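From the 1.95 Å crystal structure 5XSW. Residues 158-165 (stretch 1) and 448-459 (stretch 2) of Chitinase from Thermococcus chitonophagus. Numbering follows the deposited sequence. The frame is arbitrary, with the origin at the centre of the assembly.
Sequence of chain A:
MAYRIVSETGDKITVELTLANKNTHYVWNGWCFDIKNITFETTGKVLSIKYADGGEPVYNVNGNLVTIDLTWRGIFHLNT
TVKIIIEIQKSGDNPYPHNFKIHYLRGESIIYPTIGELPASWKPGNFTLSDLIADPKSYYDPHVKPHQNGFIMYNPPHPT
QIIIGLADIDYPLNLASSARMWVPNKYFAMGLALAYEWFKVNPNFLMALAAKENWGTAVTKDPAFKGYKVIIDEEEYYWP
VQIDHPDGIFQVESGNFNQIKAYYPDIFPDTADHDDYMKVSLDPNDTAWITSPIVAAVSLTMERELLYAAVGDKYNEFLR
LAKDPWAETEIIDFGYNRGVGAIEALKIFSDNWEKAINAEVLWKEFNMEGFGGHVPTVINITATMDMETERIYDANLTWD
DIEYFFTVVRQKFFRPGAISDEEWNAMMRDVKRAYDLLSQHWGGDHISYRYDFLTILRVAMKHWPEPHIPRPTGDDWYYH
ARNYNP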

ATOM      1  N   HIS A 158      28.098   4.563 -21.455  1.00 28.80           N
ATOM      2  CA  HIS A 158      28.125   4.109 -22.854  1.00 30.32           C
ATOM      3  C   HIS A 158      26.700   4.180 -23.350  1.00 33.82           C
ATOM      4  O   HIS A 158      25.761   3.977 -22.580  1.00 32.70           O
ATOM      5  CB  HIS A 158      28.703   2.695 -22.971  1.00 29.82           C
ATOM      6  CG  HIS A 158      29.107   2.315 -24.371  1.00 31.40           C
ATOM      7  ND1 HIS A 158      28.201   1.978 -25.349  1.00 31.07           N
ATOM      8  CD2 HIS A 158      30.328   2.259 -24.955  1.00 34.51           C
ATOM      9  CE1 HIS A 158      28.839   1.730 -26.479  1.00 29.89           C
ATOM     10  NE2 HIS A 158      30.134   1.874 -26.259  1.00 30.98           N
ATOM     11  N   PRO A 159      26.505   4.556 -24.613  1.00 33.78           N
ATOM     12  CA  PRO A 159      25.121   4.647 -25.095  1.00 27.66           C
ATOM     13  C   PRO A 159      24.425   3.338 -25.500  1.00 27.44           C
ATOM     14  O   PRO A 159      23.190   3.336 -25.623  1.00 31.06           O
ATOM     15  CB  PRO A 159      25.253   5.546 -26.338  1.00 33.65           C
ATOM     16  CG  PRO A 159      26.663   5.243 -26.847  1.00 32.62           C
ATOM     17  CD  PRO A 159      27.478   5.178 -25.544  1.00 32.79           C
ATOM     18  N   THR A 160      25.180   2.273 -25.786  1.00 26.34           N
ATOM     19  CA  THR A 160      24.532   1.048 -26.276  1.00 25.27           C
ATOM     20  C   THR A 160      24.967  -0.181 -25.431  1.00 22.73           C
ATOM     21  O   THR A 160      24.314  -1.217 -25.480  1.00 30.46           O
ATOM     22  CB  THR A 160      24.844   0.781 -27.791  1.00 27.62           C
ATOM     23  OG1 THR A 160      26.266   0.683 -27.969  1.00 27.76           O
ATOM     24  CG2 THR A 160      24.291   1.900 -28.652  1.00 28.06           C
ATOM     25  N   GLN A 161      26.038  -0.027 -24.651  1.00 24.11           N
ATOM     26  CA  GLN A 161      26.490  -1.116 -23.763  1.00 25.54           C
ATOM     27  C   GLN A 161      25.861  -0.975 -22.368  1.00 29.56           C
ATOM     28  O   GLN A 161      25.743   0.144 -21.874  1.00 25.96           O
ATOM     29  CB  GLN A 161      28.009  -1.139 -23.572  1.00 30.77           C
ATOM     30  CG  GLN A 161      28.793  -1.701 -24.812  1.00 29.13           C
ATOM     31  CD  GLN A 161      30.264  -1.562 -24.646  1.00 33.08           C
ATOM     32  OE1 GLN A 161      30.809  -1.740 -23.547  1.00 31.70           O
ATOM     33  NE2 GLN A 161      30.958  -1.222 -25.757  1.00 32.33           N
ATOM     34  N   ILE A 162      25.469  -2.106 -21.765  1.00 27.75           N
ATOM     35  CA  ILE A 162      25.078  -2.155 -20.332  1.00 27.40           C
ATOM     36  C   ILE A 162      26.276  -2.584 -19.548  1.00 27.42           C
ATOM     37  O   ILE A 162      26.883  -3.621 -19.848  1.00 27.14           O
ATOM     38  CB  ILE A 162      23.972  -3.192 -20.054  1.00 28.38           C
ATOM     39  CG1 ILE A 162      22.773  -2.933 -20.938  1.00 26.36           C
ATOM     40  CG2 ILE A 162      23.569  -3.184 -18.549  1.00 30.95           C
ATOM     41  CD1 ILE A 162      21.917  -4.145 -21.081  1.00 29.50           C
ATOM     42  N   ILE A 163      26.641  -1.811 -18.548  1.00 20.98           N
ATOM     43  CA  ILE A 163      27.852  -2.113 -17.789  1.00 21.51           C
ATOM     44  C   ILE A 163      27.479  -2.388 -16.307  1.00 28.49           C
ATOM     45  O   ILE A 163      27.360  -1.447 -15.488  1.00 23.99           O
ATOM     46  CB  ILE A 163      28.869  -0.912 -17.794  1.00 24.16           C
ATOM     47  CG1 ILE A 163      29.076  -0.368 -19.230  1.00 30.53           C
ATOM     48  CG2 ILE A 163      30.134  -1.349 -17.107  1.00 23.65           C
ATOM     49  CD1 ILE A 163      29.616  -1.429 -20.168  1.00 27.10           C
ATOM     50  N   ILE A 164      27.320  -3.654 -15.955  1.00 26.43           N
ATOM     51  CA  ILE A 164      27.104  -3.989 -14.563  1.00 24.99           C
ATOM     52  C   ILE A 164      28.460  -4.377 -14.002  1.00 25.47           C
ATOM     53  O   ILE A 164      29.079  -5.331 -14.463  1.00 26.48           O
ATOM     54  CB  ILE A 164      26.126  -5.163 -14.404  1.00 25.81           C
ATOM     55  CG1 ILE A 164      24.738  -4.776 -14.917  1.00 25.00           C
ATOM     56  CG2 ILE A 164      26.057  -5.597 -12.950  1.00 28.77           C
ATOM     57  CD1 ILE A 164      23.775  -5.939 -15.009  1.00 27.09           C
ATOM     58  N   GLY A 165      28.926  -3.637 -13.004  1.00 25.48           N
ATOM     59  CA  GLY A 165      30.257  -3.877 -12.491  1.00 25.90           C
ATOM     60  C   GLY A 165      30.223  -4.838 -11.328  1.00 27.79           C
ATOM     61  O   GLY A 165      29.755  -4.503 -10.246  1.00 27.39           O
ATOM     62  N   SER A 448      24.829 -10.671 -27.454  1.00 28.72           N
ATOM     63  CA  SER A 448      25.499 -10.364 -26.215  1.00 27.78           C
ATOM     64  C   SER A 448      24.585  -9.500 -25.320  1.00 32.75           C
ATOM     65  O   SER A 448      24.023  -8.503 -25.793  1.00 28.20           O
ATOM     66  CB  SER A 448      26.772  -9.600 -26.456  1.00 26.99           C
ATOM     67  OG  SER A 448      27.242  -9.016 -25.240  1.00 27.83           O
ATOM     68  N   TYR A 449      24.467  -9.867 -24.038  1.00 27.23           N
ATOM     69  CA  TYR A 449      23.710  -9.014 -23.103  1.00 24.72           C
ATOM     70  C   TYR A 449      24.387  -7.633 -23.032  1.00 22.21           C
ATOM     71  O   TYR A 449      23.783  -6.599 -23.291  1.00 26.49           O
ATOM     72  CB  TYR A 449      23.647  -9.661 -21.724  1.00 23.02           C
ATOM     73  CG  TYR A 449      23.040  -8.698 -20.718  1.00 24.45           C
ATOM     74  CD1 TYR A 449      21.677  -8.586 -20.591  1.00 23.02           C
ATOM     75  CD2 TYR A 449      23.849  -7.925 -19.914  1.00 22.47           C
ATOM     76  CE1 TYR A 449      21.083  -7.698 -19.614  1.00 23.98           C
ATOM     77  CE2 TYR A 449      23.289  -7.020 -18.940  1.00 23.74           C
ATOM     78  CZ  TYR A 449      21.926  -6.946 -18.814  1.00 24.02           C
ATOM     79  OH  TYR A 449      21.413  -6.090 -17.869  1.00 24.02           O
ATOM     80  N   ARG A 450      25.672  -7.638 -22.738  1.00 23.49           N
ATOM     81  CA  ARG A 450      26.401  -6.384 -22.577  1.00 28.05           C
ATOM     82  C   ARG A 450      26.327  -5.472 -23.839  1.00 31.98           C
ATOM     83  O   ARG A 450      26.015  -4.273 -23.748  1.00 27.31           O
ATOM     84  CB  ARG A 450      27.875  -6.683 -22.237  1.00 23.36           C
ATOM     85  CG  ARG A 450      28.656  -5.376 -22.066  1.00 26.10           C
ATOM     86  CD  ARG A 450      30.100  -5.604 -21.722  1.00 28.32           C
ATOM     87  NE  ARG A 450      30.883  -4.419 -22.047  1.00 27.26           N
ATOM     88  CZ  ARG A 450      32.186  -4.286 -21.760  1.00 29.45           C
ATOM     89  NH1 ARG A 450      32.847  -5.239 -21.093  1.00 30.68           N
ATOM     90  NH2 ARG A 450      32.818  -3.182 -22.119  1.00 28.57           N
ATOM     91  N   TYR A 451      26.577  -6.058 -25.017  1.00 26.53           N
ATOM     92  CA  TYR A 451      26.744  -5.245 -26.243  1.00 28.73           C
ATOM     93  C   TYR A 451      25.457  -5.027 -27.014  1.00 26.51           C
ATOM     94  O   TYR A 451      25.271  -3.980 -27.645  1.00 30.01           O
ATOM     95  CB  TYR A 451      27.823  -5.897 -27.142  1.00 27.18           C
ATOM     96  CG  TYR A 451      29.197  -5.848 -26.511  1.00 26.19           C
ATOM     97  CD1 TYR A 451      29.938  -4.683 -26.500  1.00 27.82           C
ATOM     98  CD2 TYR A 451      29.691  -6.948 -25.832  1.00 26.19           C
ATOM     99  CE1 TYR A 451      31.184  -4.637 -25.883  1.00 29.26           C
ATOM    100  CE2 TYR A 451      30.928  -6.911 -25.214  1.00 27.92           C
ATOM    101  CZ  TYR A 451      31.661  -5.761 -25.239  1.00 30.62           C
ATOM    102  OH  TYR A 451      32.895  -5.761 -24.615  1.00 33.30           O
ATOM    103  N   ASP A 452      24.551  -6.008 -26.986  1.00 27.21           N
ATOM    104  CA  ASP A 452      23.386  -5.963 -27.853  1.00 25.10           C
ATOM    105  C   ASP A 452      22.038  -5.703 -27.187  1.00 24.51           C
ATOM    106  O   ASP A 452      21.077  -5.328 -27.861  1.00 26.25           O
ATOM    107  CB  ASP A 452      23.255  -7.295 -28.599  1.00 28.60           C
ATOM    108  CG  ASP A 452      24.451  -7.584 -29.476  1.00 32.12           C
ATOM    109  OD1 ASP A 452      24.863  -6.665 -30.232  1.00 28.26           O
ATOM    110  OD2 ASP A 452      24.974  -8.706 -29.390  1.00 30.41           O
ATOM    111  N   PHE A 453      21.885  -6.038 -25.908  1.00 26.65           N
ATOM    112  CA  PHE A 453      20.498  -6.087 -25.432  1.00 23.53           C
ATOM    113  C   PHE A 453      19.799  -4.704 -25.357  1.00 21.19           C
ATOM    114  O   PHE A 453      18.585  -4.610 -25.569  1.00 24.88           O
ATOM    115  CB  PHE A 453      20.400  -6.835 -24.047  1.00 24.37           C
ATOM    116  CG  PHE A 453      18.966  -7.172 -23.675  1.00 24.34           C
ATOM    117  CD1 PHE A 453      18.229  -8.029 -24.456  1.00 24.07           C
ATOM    118  CD2 PHE A 453      18.359  -6.604 -22.544  1.00 25.39           C
ATOM    119  CE1 PHE A 453      16.873  -8.325 -24.160  1.00 27.11           C
ATOM    120  CE2 PHE A 453      17.034  -6.885 -22.214  1.00 22.43           C
ATOM    121  CZ  PHE A 453      16.279  -7.743 -23.015  1.00 26.14           C
ATOM    122  N   LEU A 454      20.530  -3.610 -25.087  1.00 25.08           N
ATOM    123  CA  LEU A 454      19.853  -2.314 -25.127  1.00 23.63           C
ATOM    124  C   LEU A 454      19.295  -1.997 -26.519  1.00 27.38           C
ATOM    125  O   LEU A 454      18.216  -1.403 -26.652  1.00 23.46           O
ATOM    126  CB  LEU A 454      20.784  -1.164 -24.724  1.00 24.88           C
ATOM    127  CG  LEU A 454      21.090  -1.053 -23.223  1.00 29.55           C
ATOM    128  CD1 LEU A 454      22.019   0.179 -22.935  1.00 26.89           C
ATOM    129  CD2 LEU A 454      19.729  -0.928 -22.453  1.00 26.10           C
ATOM    130  N   THR A 455      20.018  -2.433 -27.548  1.00 28.06           N
ATOM    131  CA  THR A 455      19.530  -2.167 -28.935  1.00 24.26           C
ATOM    132  C   THR A 455      18.254  -2.990 -29.208  1.00 23.33           C
ATOM    133  O   THR A 455      17.270  -2.493 -29.759  1.00 27.69           O
ATOM    134  CB  THR A 455      20.673  -2.451 -29.947  1.00 26.82           C
ATOM    135  OG1 THR A 455      21.724  -1.493 -29.737  1.00 27.66           O
ATOM    136  CG2 THR A 455      20.141  -2.268 -31.408  1.00 28.89           C
ATOM    137  N   ILE A 456      18.228  -4.237 -28.708  1.00 25.34           N
ATOM    138  CA  ILE A 456      17.026  -5.062 -28.800  1.00 22.09           C
ATOM    139  C   ILE A 456      15.848  -4.395 -28.095  1.00 27.67           C
ATOM    140  O   ILE A 456      14.712  -4.308 -28.619  1.00 27.73           O
ATOM    141  CB  ILE A 456      17.245  -6.466 -28.175  1.00 28.88           C
ATOM    142  CG1 ILE A 456      18.277  -7.301 -28.962  1.00 28.77           C
ATOM    143  CG2 ILE A 456      15.857  -7.159 -27.985  1.00 25.17           C
ATOM    144  CD1 ILE A 456      17.765  -7.778 -30.397  1.00 30.30           C
ATOM    145  N   LEU A 457      16.094  -3.924 -26.875  1.00 25.09           N
ATOM    146  CA  LEU A 457      15.028  -3.176 -26.161  1.00 23.53           C
ATOM    147  C   LEU A 457      14.498  -1.940 -26.944  1.00 22.83           C
ATOM    148  O   LEU A 457      13.275  -1.688 -27.001  1.00 24.42           O
ATOM    149  CB  LEU A 457      15.536  -2.720 -24.787  1.00 25.71           C
ATOM    150  CG  LEU A 457      15.702  -3.864 -23.730  1.00 29.96           C
ATOM    151  CD1 LEU A 457      16.247  -3.330 -22.375  1.00 26.47           C
ATOM    152  CD2 LEU A 457      14.361  -4.621 -23.527  1.00 25.32           C
ATOM    153  N   ARG A 458      15.411  -1.202 -27.551  1.00 25.01           N
ATOM    154  CA  ARG A 458      15.035   0.017 -28.297  1.00 25.29           C
ATOM    155  C   ARG A 458      14.218  -0.331 -29.515  1.00 26.25           C
ATOM    156  O   ARG A 458      13.211   0.333 -29.813  1.00 30.35           O
ATOM    157  CB  ARG A 458      16.306   0.797 -28.711  1.00 30.13           C
ATOM    158  CG  ARG A 458      16.885   1.515 -27.510  1.00 31.08           C
ATOM    159  CD  ARG A 458      18.191   2.236 -27.732  1.00 34.24           C
ATOM    160  NE  ARG A 458      18.709   2.616 -26.422  1.00 29.85           N
ATOM    161  CZ  ARG A 458      19.982   2.788 -26.146  1.00 32.36           C
ATOM    162  NH1 ARG A 458      20.898   2.645 -27.091  1.00 28.34           N
ATOM    163  NH2 ARG A 458      20.356   3.065 -24.911  1.00 27.49           N
ATOM    164  N   VAL A 459      14.614  -1.413 -30.191  1.00 31.13           N
ATOM    165  CA  VAL A 459      13.795  -1.900 -31.296  1.00 25.50           C
ATOM    166  C   VAL A 459      12.426  -2.240 -30.818  1.00 32.18           C
ATOM    167  O   VAL A 459      11.429  -1.792 -31.406  1.00 32.60           O
ATOM    168  CB  VAL A 459      14.440  -3.106 -31.963  1.00 30.10           C
ATOM    169  CG1 VAL A 459      13.435  -3.809 -32.864  1.00 31.82           C
ATOM    170  CG2 VAL A 459      15.654  -2.614 -32.745  1.00 27.16           C
TER
HETATM  171  O   HOH W   1      23.064  -2.469 -27.565  1.00 27.99           O
HETATM  172  O   HOH W   2      23.347  -3.584 -24.375  1.00 28.86           O
HETATM  173  O   HOH W   3      27.060  -1.781 -27.614  1.00 30.51           O

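A kink in a helix leaves backbone groups without their usual partners, and in this chitinase the kink becomes the docking site for an irregular segment far away in sequence. The helix that begins at Tyr-449 breaks its hydrogen-bond pattern at Leu-454 and Thr-455, whose N atoms make no bond to the turn before. The carbonyl of Arg-450 is instead turned over to stretch 1: Ile-162 N donates to Arg-450 O at 3.0 Å, and Gln-161 CA lies 3.2 Å from the same Arg-450 O in a CA-H...O contact.

Water completes the repair. Water 2 accepts from Leu-454 N (2.9 Å to the water O) and lies 2.8 Å from both Arg-450 O and Thr-160 O, so one molecule joins the interrupted turn to the loop. Water 1 lies 2.7 Å from each of Thr-160 O, Tyr-451 O and Thr-455 OG1. Water 3 accepts from Thr-160 OG1 at 2.6 Å and donates to Tyr-451 O at 2.8 Å. Threonine suits this place because its short side chain carries a hydroxyl for water 3 while its methyl, CG2, packs 3.8 Å from Arg-458 NH1.

Two arginines fasten the loop through paired donors. Arg-458 points toward the loop and clasps a single backbone oxygen, with NH1 2.8 Å and NH2 2.9 Å from Pro-159 O. The all-trans side chain of Arg-450 starts sideways but extends far enough for NE and NH2 to reach Gln-161 OE1, at 3.1 and 2.9 Å. In both cases the acceptor lies at the guanidinium edge, where the N-H groups point. The amide of Gln-161 also brings NE2 within 3.4 Å of Tyr-451 CE1, at the edge of that ring.

Apart from these polar clasps is an apolar cluster. Ile-162, with the largest area covered by the opposing stretch, points toward the helix; its CG1 sits 3.4 Å from Leu-454 CG, and its CD1 lies over one face of the Tyr-449 ring, 3.9 Å from the centroid. A beta-branched aliphatic chain, held in the m, t rotamer, sets CG1 against Leu-454 and CD1 over the Tyr-449 ring. Ile-164 adds to the same patch, its CD1 4.1 Å from Tyr-449 CE2.

Local bonds support both partners. Ser-448 caps the helix, its OG accepting from Tyr-451 N at 3.0 Å, and Thr-160 N donates to His-158 ND1 at 3.1 Å. The general lesson is that 630 Å² of buried surface, both sides summed, can combine apolar packing with polar atoms that a regular helix would have kept for itself.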